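Long-range contact in glycerophosphoryl diester phosphodiesterase (Parabacteroides distasonis, PDB 3MZ2), which probably hydrolyses glycerophosphodiesters to an alcohol and glycerol phosphate: residues 25-30 and 283-288. Sequence-based numbering, arbitrary orientation. Where two conformers were deposited one is given.
Sequences QYADDR and SSKGKF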
loop_
_atom_site.group_PDB
_atom_site.type_symbol
_atom_site.label_atom_id
_atom_site.label_comp_id
_atom_site.label_asym_id
_atom_site.label_seq_id
_atom_site.Cartn_x
_atom_site.Cartn_y
_atom_site.Cartn_z
ATOM N N GLN A 25 13.607 -22.415 9.988
ATOM C CA GLN A 25 13.230 -22.953 11.305
ATOM C C GLN A 25 14.241 -22.450 12.325
ATOM O O GLN A 25 15.466 -22.769 12.251
ATOM C CB GLN A 25 13.174 -24.493 11.326
ATOM C CG GLN A 25 12.769 -25.113 12.684
ATOM C CD GLN A 25 11.301 -24.834 13.081
ATOM O OE1 GLN A 25 10.544 -24.214 12.329
ATOM N NE2 GLN A 25 10.900 -25.311 14.266
ATOM N N TYR A 26 13.752 -21.688 13.279
ATOM C CA TYR A 26 14.596 -21.201 14.361
ATOM C C TYR A 26 15.326 -22.350 15.033
ATOM O O TYR A 26 14.774 -23.418 15.306
ATOM C CB TYR A 26 13.809 -20.357 15.388
ATOM C CG TYR A 26 14.669 -19.907 16.546
ATOM C CD1 TYR A 26 15.504 -18.797 16.418
ATOM C CD2 TYR A 26 14.696 -20.622 17.726
ATOM C CE1 TYR A 26 16.329 -18.403 17.459
ATOM C CE2 TYR A 26 15.489 -20.210 18.775
ATOM C CZ TYR A 26 16.296 -19.102 18.637
ATOM O OH TYR A 26 17.116 -18.691 19.674
ATOM N N ALA A 27 16.614 -22.115 15.275
ATOM C CA ALA A 27 17.445 -23.004 16.049
ATOM C C ALA A 27 18.338 -22.152 16.940
ATOM O O ALA A 27 18.722 -21.042 16.550
ATOM C CB ALA A 27 18.282 -23.872 15.120
ATOM N N ASP A 28 18.723 -22.686 18.100
ATOM C CA ASP A 28 19.547 -21.866 18.996
ATOM C C ASP A 28 20.942 -21.581 18.375
ATOM O O ASP A 28 21.452 -20.450 18.571
ATOM C CB ASP A 28 19.635 -22.429 20.432
ATOM C CG ASP A 28 18.425 -22.065 21.309
ATOM O OD1 ASP A 28 17.857 -20.951 21.233
ATOM O OD2 ASP A 28 18.057 -22.913 22.136
ATOM N N ASP A 29 21.481 -22.478 17.542
ATOM C CA ASP A 29 22.772 -22.233 16.882
ATOM C C ASP A 29 22.683 -21.579 15.503
ATOM O O ASP A 29 23.605 -21.660 14.686
ATOM C CB ASP A 29 23.580 -23.526 16.776
ATOM C CG ASP A 29 23.032 -24.505 15.760
ATOM O OD1 ASP A 29 21.907 -24.316 15.249
ATOM O OD2 ASP A 29 23.752 -25.501 15.479
ATOM N N ARG A 30 21.560 -20.930 15.229
ATOM C CA ARG A 30 21.367 -20.292 13.939
ATOM C C ARG A 30 22.467 -19.280 13.601
ATOM O O ARG A 30 23.097 -18.701 14.491
ATOM C CB ARG A 30 19.989 -19.629 13.846
ATOM C CG ARG A 30 19.818 -18.251 14.465
ATOM C CD ARG A 30 20.190 -18.181 15.994
ATOM N NE ARG A 30 19.508 -17.085 16.696
ATOM C CZ ARG A 30 19.586 -16.822 18.019
ATOM N NH1 ARG A 30 20.352 -17.540 18.849
ATOM N NH2 ARG A 30 18.883 -15.807 18.524
ATOM N N SER A 283 27.433 -24.665 13.070
ATOM C CA SER A 283 25.985 -24.424 13.103
ATOM C C SER A 283 25.228 -25.448 12.269
ATOM O O SER A 283 25.652 -25.806 11.175
ATOM C CB SER A 283 25.668 -23.020 12.606
ATOM O OG SER A 283 24.285 -22.831 12.343
ATOM N N SER A 284 24.079 -25.882 12.774
ATOM C CA SER A 284 23.138 -26.708 12.014
ATOM C C SER A 284 22.717 -26.058 10.706
ATOM O O SER A 284 22.216 -26.735 9.801
ATOM C CB SER A 284 21.893 -27.001 12.843
ATOM O OG SER A 284 21.183 -25.822 13.165
ATOM N N LYS A 285 22.924 -24.746 10.582
ATOM C CA LYS A 285 22.531 -24.023 9.374
ATOM C C LYS A 285 23.670 -23.832 8.375
ATOM O O LYS A 285 23.457 -23.326 7.266
ATOM C CB LYS A 285 21.968 -22.648 9.721
ATOM C CG LYS A 285 20.873 -22.645 10.731
ATOM C CD LYS A 285 19.625 -23.262 10.189
ATOM C CE LYS A 285 18.447 -22.942 11.088
ATOM N NZ LYS A 285 17.231 -23.695 10.608
ATOM N N GLY A 286 24.862 -24.282 8.733
ATOM C CA GLY A 286 26.045 -24.125 7.856
ATOM C C GLY A 286 25.857 -24.746 6.483
ATOM O O GLY A 286 26.386 -24.247 5.481
ATOM N N LYS A 287 25.090 -25.825 6.431
ATOM C CA LYS A 287 24.878 -26.558 5.180
ATOM C C LYS A 287 24.163 -25.763 4.083
ATOM O O LYS A 287 24.213 -26.124 2.914
ATOM C CB LYS A 287 24.070 -27.814 5.475
ATOM C CG LYS A 287 22.687 -27.556 6.047
ATOM C CD LYS A 287 21.995 -28.879 6.234
ATOM C CE LYS A 287 20.587 -28.737 6.738
ATOM N NZ LYS A 287 19.960 -30.082 6.960
ATOM N N PHE A 288 23.468 -24.695 4.466
ATOM C CA PHE A 288 22.713 -23.896 3.524
ATOM C C PHE A 288 23.522 -22.830 2.780
ATOM O O PHE A 288 22.924 -22.049 2.017
ATOM C CB PHE A 288 21.520 -23.223 4.245
ATOM C CG PHE A 288 20.481 -24.204 4.747
ATOM C CD1 PHE A 288 19.707 -24.912 3.850
ATOM C CD2 PHE A 288 20.290 -24.410 6.099
ATOM C CE1 PHE A 288 18.769 -25.831 4.287
ATOM C CE2 PHE A 288 19.319 -25.350 6.557
ATOM C CZ PHE A 288 18.557 -26.017 5.654
#
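Two type I beta turns, A27 to R30 and S283 to G286, meet at the surface of the TIM-barrel fold. The first lies in the loop leading into strand 33-36, the second in the loop between helix 268-275 and strand 289-291. The D29 carboxylate grips S284 twice. S284 OG donates to the syn lone pair of D29 OD1 at 2.7 Å. The backbone N of S284 reaches D29 OD2 at 2.8 Å, from above the carboxylate plane. S283 OG gives a third bond, to D29 O at 2.7 Å, from above the carbonyl plane. The same OG accepts from K285 N at 2.9 Å, which makes an ST turn. An alanine in place of D29 would probably leave S284 OG and S284 N without these acceptors and weaken the join between the turns.

K285 CG packs on the CA of R30 at 4.0 Å, and K285 CE on the CB of A27 at 4.1 Å. K285 NZ donates to Q25 O at 2.6 Å, on a lone pair in the carbonyl plane, and makes a weak bond to F23 O. R30 turns elsewhere, to a salt bridge with D261. K285 is buried, and these two carbonyls meet its ammonium. Three of the four bonds between the loops use a backbone atom, so the join depends on the backbone path as much as on side chains.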